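Local coordinates for Oxidored_FMN domain-containing protein ([Pseudomonas] geniculata N1, PDB 6L6J), which acts as a 6-hydroxypseudooxynicotine amine oxidase and carries FMN, a [4Fe-4S] cluster and bound ADP, at residues I524-D529 and V551-D556; L503-T508 and D611-V616. All coordinates share one frame; numbering follows the deposited sequence.

Contact 1: residues I524-D529 and V551-D556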
ATOM      1  N   ILE A 524       2.185  21.795  21.800  1.00 37.00           N
ATOM      2  CA  ILE A 524       1.343  21.858  20.571  1.00 37.33           C
ATOM      3  C   ILE A 524       2.182  21.400  19.378  1.00 34.70           C
ATOM      4  O   ILE A 524       3.277  21.985  19.139  1.00 35.03           O
ATOM      5  CB  ILE A 524       0.768  23.266  20.346  1.00 36.95           C
ATOM      6  CG1 ILE A 524      -0.441  23.508  21.257  1.00 38.66           C
ATOM      7  CG2 ILE A 524       0.426  23.460  18.880  1.00 36.40           C
ATOM      8  CD1 ILE A 524      -0.930  24.935  21.271  1.00 38.20           C
ATOM      9  N   VAL A 525       1.692  20.383  18.674  1.00 32.74           N
ATOM     10  CA  VAL A 525       2.268  19.932  17.370  1.00 32.41           C
ATOM     11  C   VAL A 525       1.323  20.448  16.307  1.00 29.48           C
ATOM     12  O   VAL A 525       0.140  20.105  16.382  1.00 30.62           O
ATOM     13  CB  VAL A 525       2.451  18.406  17.279  1.00 31.35           C
ATOM     14  CG1 VAL A 525       3.207  18.002  16.035  1.00 30.58           C
ATOM     15  CG2 VAL A 525       3.156  17.862  18.507  1.00 31.75           C
ATOM     16  N   TYR A 526       1.829  21.319  15.434  1.00 30.53           N
ATOM     17  CA  TYR A 526       1.053  21.989  14.359  1.00 28.17           C
ATOM     18  C   TYR A 526       1.383  21.280  13.051  1.00 28.97           C
ATOM     19  O   TYR A 526       2.578  21.241  12.670  1.00 29.23           O
ATOM     20  CB  TYR A 526       1.372  23.480  14.339  1.00 28.45           C
ATOM     21  CG  TYR A 526       0.517  24.321  13.423  1.00 28.68           C
ATOM     22  CD1 TYR A 526      -0.867  24.236  13.435  1.00 27.53           C
ATOM     23  CD2 TYR A 526       1.102  25.260  12.589  1.00 27.77           C
ATOM     24  CE1 TYR A 526      -1.636  25.045  12.614  1.00 28.04           C
ATOM     25  CE2 TYR A 526       0.346  26.081  11.772  1.00 26.56           C
ATOM     26  CZ  TYR A 526      -1.027  25.965  11.778  1.00 27.56           C
ATOM     27  OH  TYR A 526      -1.757  26.767  10.953  1.00 31.95           O
ATOM     28  N   ASP A 527       0.359  20.667  12.453  1.00 29.15           N
ATOM     29  CA  ASP A 527       0.466  19.839  11.230  1.00 29.63           C
ATOM     30  C   ASP A 527      -0.076  20.633  10.038  1.00 29.24           C
ATOM     31  O   ASP A 527      -1.303  20.783   9.945  1.00 27.39           O
ATOM     32  CB  ASP A 527      -0.259  18.507  11.412  1.00 30.60           C
ATOM     33  CG  ASP A 527      -0.086  17.584  10.230  1.00 30.59           C
ATOM     34  OD1 ASP A 527       0.847  17.853   9.425  1.00 28.65           O
ATOM     35  OD2 ASP A 527      -0.880  16.611  10.131  1.00 34.80           O
ATOM     36  N   GLU A 528       0.836  21.130   9.199  1.00 29.92           N
ATOM     37  CA  GLU A 528       0.576  21.684   7.843  1.00 31.50           C
ATOM     38  C   GLU A 528       1.242  20.787   6.778  1.00 33.26           C
ATOM     39  O   GLU A 528       1.390  21.251   5.625  1.00 36.33           O
ATOM     40  CB  GLU A 528       1.144  23.103   7.754  1.00 31.73           C
ATOM     41  CG  GLU A 528       0.237  24.153   8.354  1.00 33.77           C
ATOM     42  CD  GLU A 528      -0.670  24.828   7.346  1.00 35.30           C
ATOM     43  OE1 GLU A 528      -0.139  25.511   6.454  1.00 37.84           O
ATOM     44  OE2 GLU A 528      -1.896  24.652   7.447  1.00 35.07           O
ATOM     45  N   ASP A 529       1.686  19.582   7.156  1.00 30.34           N
ATOM     46  CA  ASP A 529       2.299  18.589   6.241  1.00 28.48           C
ATOM     47  C   ASP A 529       1.226  17.592   5.811  1.00 28.73           C
ATOM     48  O   ASP A 529       1.238  17.227   4.637  1.00 31.22           O
ATOM     49  CB  ASP A 529       3.459  17.853   6.905  1.00 28.75           C
ATOM     50  CG  ASP A 529       3.901  16.629   6.138  1.00 28.18           C
ATOM     51  OD1 ASP A 529       4.677  16.786   5.190  1.00 26.45           O
ATOM     52  OD2 ASP A 529       3.428  15.540   6.484  1.00 30.89           O
ATOM     53  N   VAL A 551      -2.747  19.715  16.410  1.00 28.26           N
ATOM     54  CA  VAL A 551      -3.509  20.867  15.830  1.00 27.31           C
ATOM     55  C   VAL A 551      -3.274  20.874  14.322  1.00 28.91           C
ATOM     56  O   VAL A 551      -2.071  20.932  13.950  1.00 31.30           O
ATOM     57  CB  VAL A 551      -3.059  22.204  16.449  1.00 27.57           C
ATOM     58  CG1 VAL A 551      -3.814  23.394  15.859  1.00 28.24           C
ATOM     59  CG2 VAL A 551      -3.164  22.217  17.966  1.00 25.72           C
ATOM     60  N   THR A 552      -4.334  20.808  13.496  1.00 25.67           N
ATOM     61  CA  THR A 552      -4.204  20.971  12.025  1.00 26.32           C
ATOM     62  C   THR A 552      -5.228  21.972  11.459  1.00 25.45           C
ATOM     63  O   THR A 552      -6.310  22.148  12.059  1.00 22.48           O
ATOM     64  CB  THR A 552      -4.305  19.634  11.280  1.00 27.53           C
ATOM     65  OG1 THR A 552      -4.047  19.975   9.910  1.00 25.67           O
ATOM     66  CG2 THR A 552      -5.652  18.946  11.434  1.00 27.03           C
ATOM     67  N   THR A 553      -4.877  22.552  10.303  1.00 24.07           N
ATOM     68  CA  THR A 553      -5.724  23.450   9.472  1.00 24.54           C
ATOM     69  C   THR A 553      -6.683  22.622   8.624  1.00 24.06           C
ATOM     70  O   THR A 553      -7.716  23.160   8.197  1.00 24.43           O
ATOM     71  CB  THR A 553      -4.861  24.358   8.587  1.00 26.14           C
ATOM     72  OG1 THR A 553      -3.954  23.530   7.858  1.00 26.44           O
ATOM     73  CG2 THR A 553      -4.096  25.402   9.383  1.00 27.29           C
ATOM     74  N   ALA A 554      -6.344  21.354   8.416  1.00 25.77           N
ATOM     75  CA  ALA A 554      -7.174  20.339   7.728  1.00 26.35           C
ATOM     76  C   ALA A 554      -8.389  19.956   8.586  1.00 24.91           C
ATOM     77  O   ALA A 554      -8.373  20.152   9.824  1.00 26.24           O
ATOM     78  CB  ALA A 554      -6.321  19.137   7.385  1.00 26.60           C
ATOM     79  N   SER A 555      -9.427  19.445   7.942  1.00 24.58           N
ATOM     80  CA  SER A 555     -10.702  19.062   8.597  1.00 26.57           C
ATOM     81  C   SER A 555     -10.559  17.723   9.327  1.00 26.45           C
ATOM     82  O   SER A 555     -11.372  17.467  10.234  1.00 28.40           O
ATOM     83  CB  SER A 555     -11.815  19.010   7.605  1.00 26.66           C
ATOM     84  OG  SER A 555     -12.006  20.291   7.044  1.00 30.05           O
ATOM     85  N   ASP A 556      -9.587  16.909   8.920  1.00 24.99           N
ATOM     86  CA  ASP A 556      -9.319  15.569   9.480  1.00 25.11           C
ATOM     87  C   ASP A 556      -7.861  15.515   9.910  1.00 25.39           C
ATOM     88  O   ASP A 556      -7.021  16.157   9.276  1.00 23.28           O
ATOM     89  CB  ASP A 556      -9.665  14.490   8.459  1.00 26.52           C
ATOM     90  CG  ASP A 556     -11.142  14.437   8.136  1.00 25.60           C
ATOM     91  OD1 ASP A 556     -11.919  14.069   9.020  1.00 25.93           O
ATOM     92  OD2 ASP A 556     -11.490  14.760   7.021  1.00 26.41           O
TER
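The ring of Y526 is approached obliquely by two groups of segment 551-556: V551 O lies 3.6 Å from CD1, and T553 CG2 sits by the hydroxyl, whose best polar partner is H494. The carboxylate of D527 is met from above its plane, 34° out of it, by D529 N, 3.0 Å from D527 OD1, which closes an Asx turn; OD2 goes to Y550. Y526 and V551 pair near the ends of two parallel strands of a beta-alpha-beta unit, strand 522-527, helix 533-542 and strand 547-552, in the second alpha/beta domain. V551 straddles V525 and D527: its N gives to V525 O (2.9 Å), and its O takes the N-H of D527 nearly along the carbonyl axis, N-H...O angle 169°. On the Y526 side of the sheet V551 CG1 packs 3.9 Å from Y526 CD1; on the opposite side, that of D527, V525 lies on A534, V537 and L541 of the connecting helix. Two threonine hydroxyls add further bonds. T552 OG1, anti to its own N, gives to D527 O in the carbonyl plane and accepts from A554 N, an ST turn. The T553 hydroxyl donates to E528 OE2, meeting it nearly along the C-O axis.

Contact 2: residues L503-T508 and D611-V616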
ATOM      1  N   LEU A 503      11.059  32.168  18.908  1.00 43.37           N
ATOM      2  CA  LEU A 503      11.172  31.933  20.375  1.00 44.81           C
ATOM      3  C   LEU A 503      11.797  30.555  20.622  1.00 43.35           C
ATOM      4  O   LEU A 503      11.490  29.585  19.927  1.00 41.17           O
ATOM      5  CB  LEU A 503       9.797  32.084  21.030  1.00 43.73           C
ATOM      6  CG  LEU A 503       9.151  33.465  20.876  1.00 44.76           C
ATOM      7  CD1 LEU A 503       7.661  33.400  21.189  1.00 46.16           C
ATOM      8  CD2 LEU A 503       9.840  34.501  21.748  1.00 42.46           C
ATOM      9  N   PRO A 504      12.717  30.427  21.612  1.00 45.60           N
ATOM     10  CA  PRO A 504      13.510  29.203  21.784  1.00 47.06           C
ATOM     11  C   PRO A 504      12.709  27.954  22.193  1.00 45.66           C
ATOM     12  O   PRO A 504      13.219  26.866  22.021  1.00 43.30           O
ATOM     13  CB  PRO A 504      14.491  29.575  22.912  1.00 46.49           C
ATOM     14  CG  PRO A 504      13.752  30.653  23.693  1.00 43.29           C
ATOM     15  CD  PRO A 504      13.046  31.452  22.621  1.00 43.14           C
ATOM     16  N   HIS A 505      11.490  28.123  22.717  1.00 41.88           N
ATOM     17  CA  HIS A 505      10.610  26.976  23.076  1.00 41.94           C
ATOM     18  C   HIS A 505       9.990  26.361  21.801  1.00 41.39           C
ATOM     19  O   HIS A 505       9.389  25.251  21.908  1.00 38.47           O
ATOM     20  CB  HIS A 505       9.587  27.392  24.151  1.00 40.87           C
ATOM     21  CG  HIS A 505       8.424  28.170  23.632  1.00 43.22           C
ATOM     22  ND1 HIS A 505       8.575  29.410  23.042  1.00 40.77           N
ATOM     23  CD2 HIS A 505       7.100  27.884  23.605  1.00 42.92           C
ATOM     24  CE1 HIS A 505       7.389  29.850  22.668  1.00 41.66           C
ATOM     25  NE2 HIS A 505       6.467  28.927  22.990  1.00 40.05           N
ATOM     26  N   VAL A 506      10.113  27.043  20.645  1.00 40.77           N
ATOM     27  CA  VAL A 506       9.565  26.579  19.329  1.00 37.73           C
ATOM     28  C   VAL A 506      10.570  25.628  18.659  1.00 36.77           C
ATOM     29  O   VAL A 506      11.765  25.975  18.560  1.00 39.56           O
ATOM     30  CB  VAL A 506       9.197  27.753  18.409  1.00 36.60           C
ATOM     31  CG1 VAL A 506       8.590  27.268  17.095  1.00 38.07           C
ATOM     32  CG2 VAL A 506       8.250  28.727  19.091  1.00 36.08           C
ATOM     33  N   LEU A 507      10.090  24.468  18.208  1.00 33.73           N
ATOM     34  CA  LEU A 507      10.917  23.392  17.607  1.00 32.50           C
ATOM     35  C   LEU A 507      10.355  22.995  16.234  1.00 32.32           C
ATOM     36  O   LEU A 507       9.243  23.425  15.861  1.00 30.90           O
ATOM     37  CB  LEU A 507      10.904  22.184  18.547  1.00 32.73           C
ATOM     38  CG  LEU A 507      11.187  22.472  20.024  1.00 32.08           C
ATOM     39  CD1 LEU A 507      10.848  21.266  20.885  1.00 30.75           C
ATOM     40  CD2 LEU A 507      12.635  22.890  20.232  1.00 31.17           C
ATOM     41  N   THR A 508      11.120  22.169  15.531  1.00 32.37           N
ATOM     42  CA  THR A 508      10.776  21.531  14.238  1.00 30.89           C
ATOM     43  C   THR A 508      11.021  20.036  14.375  1.00 31.85           C
ATOM     44  O   THR A 508      11.667  19.605  15.331  1.00 31.44           O
ATOM     45  CB  THR A 508      11.634  22.092  13.101  1.00 31.43           C
ATOM     46  OG1 THR A 508      12.797  21.274  12.997  1.00 30.92           O
ATOM     47  CG2 THR A 508      12.034  23.538  13.306  1.00 33.02           C
ATOM     48  N   ASP A 611       3.960  24.884  26.613  1.00 34.57           N
ATOM     49  CA  ASP A 611       5.338  25.078  27.115  1.00 39.15           C
ATOM     50  C   ASP A 611       6.298  24.863  25.943  1.00 42.14           C
ATOM     51  O   ASP A 611       7.316  25.571  25.875  1.00 48.38           O
ATOM     52  CB  ASP A 611       5.574  24.199  28.341  1.00 44.04           C
ATOM     53  CG  ASP A 611       4.696  24.607  29.517  1.00 47.96           C
ATOM     54  OD1 ASP A 611       4.672  25.835  29.831  1.00 46.06           O
ATOM     55  OD2 ASP A 611       4.023  23.709  30.089  1.00 46.64           O
ATOM     56  N   ALA A 612       5.967  23.952  25.029  1.00 42.34           N
ATOM     57  CA  ALA A 612       6.689  23.754  23.750  1.00 40.97           C
ATOM     58  C   ALA A 612       5.698  23.786  22.575  1.00 42.77           C
ATOM     59  O   ALA A 612       4.441  23.741  22.805  1.00 36.90           O
ATOM     60  CB  ALA A 612       7.471  22.471  23.785  1.00 39.27           C
ATOM     61  N   VAL A 613       6.255  23.890  21.362  1.00 39.20           N
ATOM     62  CA  VAL A 613       5.503  24.001  20.076  1.00 37.27           C
ATOM     63  C   VAL A 613       6.332  23.314  19.002  1.00 35.33           C
ATOM     64  O   VAL A 613       7.493  23.748  18.826  1.00 35.78           O
ATOM     65  CB  VAL A 613       5.256  25.475  19.699  1.00 38.37           C
ATOM     66  CG1 VAL A 613       4.694  25.614  18.288  1.00 38.13           C
ATOM     67  CG2 VAL A 613       4.360  26.184  20.709  1.00 36.74           C
ATOM     68  N   VAL A 614       5.796  22.288  18.331  1.00 31.74           N
ATOM     69  CA  VAL A 614       6.512  21.701  17.161  1.00 32.32           C
ATOM     70  C   VAL A 614       5.752  22.121  15.898  1.00 32.33           C
ATOM     71  O   VAL A 614       4.543  21.789  15.775  1.00 33.14           O
ATOM     72  CB  VAL A 614       6.722  20.178  17.259  1.00 32.59           C
ATOM     73  CG1 VAL A 614       7.782  19.716  16.275  1.00 31.92           C
ATOM     74  CG2 VAL A 614       7.097  19.733  18.666  1.00 33.02           C
ATOM     75  N   LEU A 615       6.424  22.899  15.041  1.00 29.44           N
ATOM     76  CA  LEU A 615       5.940  23.274  13.690  1.00 27.59           C
ATOM     77  C   LEU A 615       6.345  22.190  12.672  1.00 26.31           C
ATOM     78  O   LEU A 615       7.545  21.998  12.443  1.00 22.83           O
ATOM     79  CB  LEU A 615       6.511  24.650  13.332  1.00 27.05           C
ATOM     80  CG  LEU A 615       6.102  25.802  14.252  1.00 26.43           C
ATOM     81  CD1 LEU A 615       6.828  27.081  13.884  1.00 26.46           C
ATOM     82  CD2 LEU A 615       4.599  26.044  14.224  1.00 25.93           C
ATOM     83  N   VAL A 616       5.351  21.495  12.111  1.00 27.60           N
ATOM     84  CA  VAL A 616       5.511  20.488  11.017  1.00 28.67           C
ATOM     85  C   VAL A 616       4.760  21.021   9.789  1.00 29.61           C
ATOM     86  O   VAL A 616       3.550  20.706   9.649  1.00 27.92           O
ATOM     87  CB  VAL A 616       5.005  19.089  11.441  1.00 28.46           C
ATOM     88  CG1 VAL A 616       5.669  17.997  10.620  1.00 29.05           C
ATOM     89  CG2 VAL A 616       5.206  18.806  12.922  1.00 28.51           C
TER
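A first torsion of 78° puts CG of H505 in the crowded position between its backbone N and carbonyl carbon, and so swings the imidazole toward D611 and V613. V506 carries CG1 anti to its backbone N (chi1 -178°), and L615 has CG anti to its carbonyl carbon (chi1 -61°); together these bring V506 CG1 to 3.7 Å from L615 CD1, the two side chains crossing obliquely. The imidazole is turned so that D611 O lies at its edge, near the ring plane, 3.2 Å from CD2. V506 CG2 sits over one face of the ring, offset toward the rim. L503 CD1 comes up at the edge, and NE2 reaches V613 CG2 at an oblique approach. An alanine at H505 would probably leave the turn less well packed against D611 and V613, since the ring that bridges to them would be gone.

The backbones run parallel. L507 is the gripped residue: its N gives to V613 O at 2.8 Å, nearly along the carbonyl axis, and its O takes the N-H of L615 at 3.0 Å from above the carbonyl plane. The V613 N to H505 O bond, at 3.5 Å, is weak, so the pairing slackens toward the type I turn L503-V506. T508 leaves the ladder as the N-cap of helix 509-513, its OG1 bonded to E510 N, and T508 N gives to D511 OD2.

The short strand 506-507 thus flanks strand 612-621, which also pairs with strand 522-527. I590 of strand 585-590 lies against H505, V506 and V613, while V614, on the other face of the sheet, packs on L541 of helix 533-542.

How the contacts relate
Contacts 1 and 2 belong to one mixed sheet, with centres about 14 Å apart, and are joined directly because strands 522-527 and 612-621 are neighbours: V614 N is 2.7 Å from I524 O, and V614 O is 2.8 Å from Y526 N, both probable hydrogen bonds. Contact 1 is buried throughout and lies within a single beta-alpha-beta unit, where polar side chains at the strand ends add hydrogen bonds to the ladder. Contact 2 is only partly buried and brings together segments about a hundred residues apart in the chain; across it, the hydrogen bonds run between backbones, and the side chains meet through apolar packing and the edge of the H505 ring against a backbone carbonyl.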